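Cytochrome P450 268A2 Cyp268A2 (Mycobacterium marinum, PDB 6BLD) is a bacterial cytochrome P450, a mostly helical haem protein, that holds protoporphyrin IX with its iron and (3E,5E)-6,10-dimethylundeca-3,5,9-trien-2-one in its interior. Local coordinates at residues A216-R224 with L231-E239. Sequence-based numbering, arbitrary orientation.
Sequences AASLAAERR and LFSALVNAE
Phe232 slides its ring edge-on against the helix of residues 216-224, with Ala216 O and Ala220 N near the ring plane and CE2 lying 3.5 Å from Ala220 N. So close an approach suits the small alanines there, which leave the backbone accessible to a flat ring. Leu219 meets the ring at a slant, its CD2 3.4 Å from Phe232 CD2. Val236, one turn after Phe232 on its own helix, lays CG1 over one face of the ring, displaced toward the rim, and also touches Ala220 CB at 3.9 Å. With CG1 anti to the carbonyl carbon (chi1 -49°), that methyl is directed at Ala220 and the ring, and CG2 is left to pack on Arg223 CB and Arg224 CG.

Polar groups join the ends of the two helices. Asn237 ND2 donates to Arg223 O at 3.2 Å in a nearly straight bond (166°), with the acceptor in the amide plane but the donor well above the carbonyl plane; the same nitrogen donates to Ser233 O at 2.7 Å, so two bonds fix the amide's rotation. Arg224, extended from CG to NE, makes a weak bond from NE to Val236 O, and alongside it a water accepts from Arg224 NH2 and bridges to that carbonyl. Arg223 instead bends at chi2 and chi3, bringing CD to 3.1 Å from Ser233 OG; its guanidinium is paired with Glu222 and with Asp230, which also hydrogen-bonds Ser233 OG.

The two helix segments cross at -79°, their axes 8.9 Å apart, joined by a short connection. By P450 topology this is the corner between helices G (201-225) and H (231-237). Leu219 and Phe232 both touch Val170 of helix 160-170, and Phe232 also meets Val250 of the long helix 247-278, helix I.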
ATOM      1  N   ALA A 216       2.993  -3.530  20.327  1.00 19.96           N
ATOM      2  CA  ALA A 216       1.604  -3.132  20.528  1.00 19.91           C
ATOM      3  C   ALA A 216       1.156  -3.387  21.962  1.00 21.68           C
ATOM      4  O   ALA A 216       0.476  -2.547  22.563  1.00 22.11           O
ATOM      5  CB  ALA A 216       0.698  -3.869  19.542  1.00 19.01           C
ATOM      6  N   ALA A 217       1.528  -4.537  22.532  1.00 21.15           N
ATOM      7  CA  ALA A 217       1.148  -4.830  23.910  1.00 22.13           C
ATOM      8  C   ALA A 217       1.814  -3.867  24.886  1.00 32.22           C
ATOM      9  O   ALA A 217       1.192  -3.443  25.868  1.00 33.07           O
ATOM     10  CB  ALA A 217       1.498  -6.276  24.259  1.00 22.31           C
ATOM     11  N   SER A 218       3.075  -3.508  24.632  1.00 32.15           N
ATOM     12  CA  SER A 218       3.774  -2.580  25.516  1.00 33.18           C
ATOM     13  C   SER A 218       3.189  -1.176  25.424  1.00 33.66           C
ATOM     14  O   SER A 218       3.026  -0.498  26.445  1.00 34.07           O
ATOM     15  CB  SER A 218       5.266  -2.560  25.184  1.00 32.74           C
ATOM     16  OG  SER A 218       5.895  -3.763  25.588  1.00 33.11           O
ATOM     17  N   LEU A 219       2.868  -0.722  24.210  1.00 33.45           N
ATOM     18  CA  LEU A 219       2.305   0.616  24.054  1.00 34.49           C
ATOM     19  C   LEU A 219       0.868   0.671  24.559  1.00 34.58           C
ATOM     20  O   LEU A 219       0.450   1.674  25.147  1.00 34.68           O
ATOM     21  CB  LEU A 219       2.385   1.053  22.594  1.00 34.64           C
ATOM     22  CG  LEU A 219       2.623   2.549  22.379  1.00 35.11           C
ATOM     23  CD1 LEU A 219       4.086   2.886  22.603  1.00 35.80           C
ATOM     24  CD2 LEU A 219       2.185   2.979  20.990  1.00 34.22           C
ATOM     25  N   ALA A 220       0.098  -0.399  24.352  1.00 35.42           N
ATOM     26  CA  ALA A 220      -1.276  -0.425  24.844  1.00 37.50           C
ATOM     27  C   ALA A 220      -1.312  -0.351  26.364  1.00 39.84           C
ATOM     28  O   ALA A 220      -2.108   0.397  26.944  1.00 40.76           O
ATOM     29  CB  ALA A 220      -1.987  -1.684  24.350  1.00 37.70           C
ATOM     30  N   ALA A 221      -0.455  -1.128  27.029  1.00 40.54           N
ATOM     31  CA  ALA A 221      -0.385  -1.070  28.485  1.00 42.02           C
ATOM     32  C   ALA A 221       0.108   0.287  28.970  1.00 43.59           C
ATOM     33  O   ALA A 221      -0.324   0.758  30.027  1.00 44.20           O
ATOM     34  CB  ALA A 221       0.515  -2.188  29.013  1.00 41.52           C
ATOM     35  N   GLU A 222       1.001   0.931  28.214  1.00 44.15           N
ATOM     36  CA  GLU A 222       1.486   2.250  28.609  1.00 46.30           C
ATOM     37  C   GLU A 222       0.392   3.301  28.486  1.00 46.85           C
ATOM     38  O   GLU A 222       0.253   4.166  29.358  1.00 47.59           O
ATOM     39  CB  GLU A 222       2.698   2.638  27.763  1.00 46.81           C
ATOM     40  CG  GLU A 222       3.145   4.079  27.957  1.00 49.60           C
ATOM     41  CD  GLU A 222       3.843   4.648  26.738  1.00 51.17           C
ATOM     42  OE1 GLU A 222       5.044   4.360  26.550  1.00 51.98           O
ATOM     43  OE2 GLU A 222       3.193   5.386  25.969  1.00 51.18           O
ATOM     44  N   ARG A 223      -0.404   3.234  27.416  1.00 46.96           N
ATOM     45  CA  ARG A 223      -1.399   4.269  27.159  1.00 48.42           C
ATOM     46  C   ARG A 223      -2.665   4.063  27.982  1.00 49.87           C
ATOM     47  O   ARG A 223      -3.407   5.021  28.212  1.00 50.82           O
ATOM     48  CB  ARG A 223      -1.738   4.338  25.675  1.00 47.61           C
ATOM     49  CG  ARG A 223      -0.578   4.752  24.802  1.00 47.63           C
ATOM     50  CD  ARG A 223      -0.160   6.186  25.088  1.00 49.06           C
ATOM     51  NE  ARG A 223       0.358   6.871  23.903  1.00 48.77           N
ATOM     52  CZ  ARG A 223       1.474   7.597  23.873  1.00 49.30           C
ATOM     53  NH1 ARG A 223       1.849   8.176  22.739  1.00 48.60           N
ATOM     54  NH2 ARG A 223       2.209   7.758  24.964  1.00 50.45           N
ATOM     55  N   ARG A 224      -2.932   2.839  28.440  1.00 50.71           N
ATOM     56  CA  ARG A 224      -4.084   2.624  29.311  1.00 52.94           C
ATOM     57  C   ARG A 224      -3.844   3.184  30.710  1.00 57.80           C
ATOM     58  O   ARG A 224      -4.796   3.576  31.394  1.00 58.87           O
ATOM     59  CB  ARG A 224      -4.424   1.134  29.371  1.00 50.86           C
ATOM     60  CG  ARG A 224      -5.091   0.608  28.108  1.00 47.93           C
ATOM     61  CD  ARG A 224      -5.692  -0.775  28.325  1.00 46.56           C
ATOM     62  NE  ARG A 224      -5.986  -1.436  27.057  1.00 44.17           N
ATOM     63  CZ  ARG A 224      -5.233  -2.393  26.524  1.00 42.76           C
ATOM     64  NH1 ARG A 224      -4.142  -2.808  27.154  1.00 42.93           N
ATOM     65  NH2 ARG A 224      -5.572  -2.937  25.363  1.00 41.51           N
ATOM     66  N   LEU A 231      -2.970   8.631  18.481  1.00 55.88           N
ATOM     67  CA  LEU A 231      -3.865   7.706  17.797  1.00 52.61           C
ATOM     68  C   LEU A 231      -4.080   6.435  18.608  1.00 49.95           C
ATOM     69  O   LEU A 231      -5.213   5.954  18.731  1.00 49.79           O
ATOM     70  CB  LEU A 231      -3.290   7.376  16.423  1.00 51.65           C
ATOM     71  CG  LEU A 231      -4.214   6.818  15.349  1.00 50.85           C
ATOM     72  CD1 LEU A 231      -3.753   7.343  14.015  1.00 50.31           C
ATOM     73  CD2 LEU A 231      -4.180   5.307  15.367  1.00 50.17           C
ATOM     74  N   PHE A 232      -3.004   5.874  19.163  1.00 47.43           N
ATOM     75  CA  PHE A 232      -3.112   4.632  19.920  1.00 44.79           C
ATOM     76  C   PHE A 232      -3.839   4.834  21.241  1.00 44.23           C
ATOM     77  O   PHE A 232      -4.550   3.932  21.698  1.00 44.32           O
ATOM     78  CB  PHE A 232      -1.718   4.057  20.168  1.00 43.75           C
ATOM     79  CG  PHE A 232      -1.659   2.559  20.124  1.00 42.28           C
ATOM     80  CD1 PHE A 232      -2.220   1.861  19.066  1.00 41.04           C
ATOM     81  CD2 PHE A 232      -1.046   1.846  21.140  1.00 42.26           C
ATOM     82  CE1 PHE A 232      -2.166   0.483  19.024  1.00 40.50           C
ATOM     83  CE2 PHE A 232      -0.988   0.470  21.103  1.00 41.69           C
ATOM     84  CZ  PHE A 232      -1.548  -0.212  20.042  1.00 40.89           C
ATOM     85  N   SER A 233      -3.664   5.998  21.872  1.00 43.58           N
ATOM     86  CA  SER A 233      -4.335   6.271  23.138  1.00 43.29           C
ATOM     87  C   SER A 233      -5.845   6.163  22.993  1.00 41.56           C
ATOM     88  O   SER A 233      -6.516   5.521  23.808  1.00 42.03           O
ATOM     89  CB  SER A 233      -3.959   7.663  23.641  1.00 44.83           C
ATOM     90  OG  SER A 233      -2.598   7.733  24.020  1.00 45.61           O
ATOM     91  N   ALA A 234      -6.398   6.800  21.959  1.00 39.07           N
ATOM     92  CA  ALA A 234      -7.839   6.757  21.752  1.00 37.25           C
ATOM     93  C   ALA A 234      -8.318   5.346  21.441  1.00 35.01           C
ATOM     94  O   ALA A 234      -9.433   4.976  21.821  1.00 35.19           O
ATOM     95  CB  ALA A 234      -8.236   7.716  20.630  1.00 36.48           C
ATOM     96  N   LEU A 235      -7.492   4.545  20.767  1.00 32.93           N
ATOM     97  CA  LEU A 235      -7.906   3.192  20.408  1.00 31.52           C
ATOM     98  C   LEU A 235      -7.962   2.286  21.633  1.00 30.86           C
ATOM     99  O   LEU A 235      -8.957   1.585  21.851  1.00 31.14           O
ATOM    100  CB  LEU A 235      -6.958   2.618  19.356  1.00 31.02           C
ATOM    101  CG  LEU A 235      -7.189   1.149  18.999  1.00 30.83           C
ATOM    102  CD1 LEU A 235      -8.302   1.017  17.972  1.00 30.56           C
ATOM    103  CD2 LEU A 235      -5.908   0.512  18.494  1.00 30.38           C
ATOM    104  N   VAL A 236      -6.901   2.285  22.445  1.00 30.43           N
ATOM    105  CA  VAL A 236      -6.832   1.375  23.586  1.00 30.81           C
ATOM    106  C   VAL A 236      -7.674   1.831  24.766  1.00 31.95           C
ATOM    107  O   VAL A 236      -7.926   1.032  25.677  1.00 32.00           O
ATOM    108  CB  VAL A 236      -5.375   1.184  24.050  1.00 31.28           C
ATOM    109  CG1 VAL A 236      -4.481   0.852  22.865  1.00 30.34           C
ATOM    110  CG2 VAL A 236      -4.870   2.426  24.773  1.00 32.54           C
ATOM    111  N   ASN A 237      -8.119   3.086  24.780  1.00 33.09           N
ATOM    112  CA  ASN A 237      -8.940   3.612  25.861  1.00 35.47           C
ATOM    113  C   ASN A 237     -10.407   3.751  25.481  1.00 38.09           C
ATOM    114  O   ASN A 237     -11.223   4.111  26.336  1.00 39.55           O
ATOM    115  CB  ASN A 237      -8.401   4.971  26.324  1.00 35.07           C
ATOM    116  CG  ASN A 237      -7.077   4.855  27.050  1.00 34.39           C
ATOM    117  OD1 ASN A 237      -7.013   4.351  28.171  1.00 34.98           O
ATOM    118  ND2 ASN A 237      -6.009   5.325  26.414  1.00 33.33           N
ATOM    119  N   ALA A 238     -10.762   3.480  24.230  1.00 40.08           N
ATOM    120  CA  ALA A 238     -12.138   3.639  23.784  1.00 43.55           C
ATOM    121  C   ALA A 238     -13.021   2.520  24.319  1.00 45.86           C
ATOM    122  O   ALA A 238     -12.564   1.403  24.584  1.00 45.54           O
ATOM    123  CB  ALA A 238     -12.212   3.664  22.258  1.00 43.24           C
ATOM    124  N   GLU A 239     -14.303   2.834  24.475  1.00 47.72           N
ATOM    125  CA  GLU A 239     -15.310   1.866  24.890  1.00 49.49           C
ATOM    126  C   GLU A 239     -16.117   1.466  23.661  1.00 48.98           C
ATOM    127  O   GLU A 239     -16.904   2.264  23.141  1.00 49.33           O
ATOM    128  CB  GLU A 239     -16.210   2.448  25.977  1.00 52.15           C
ATOM    129  CG  GLU A 239     -16.545   1.479  27.101  1.00 54.32           C
ATOM    130  CD  GLU A 239     -15.382   1.262  28.054  1.00 55.53           C
ATOM    131  OE1 GLU A 239     -15.468   0.344  28.897  1.00 56.60           O
ATOM    132  OE2 GLU A 239     -14.382   2.007  27.961  1.00 55.81           O
TER
HETATM  133  O   HOH W   1      -7.873  -1.725  24.582  1.00 29.50           O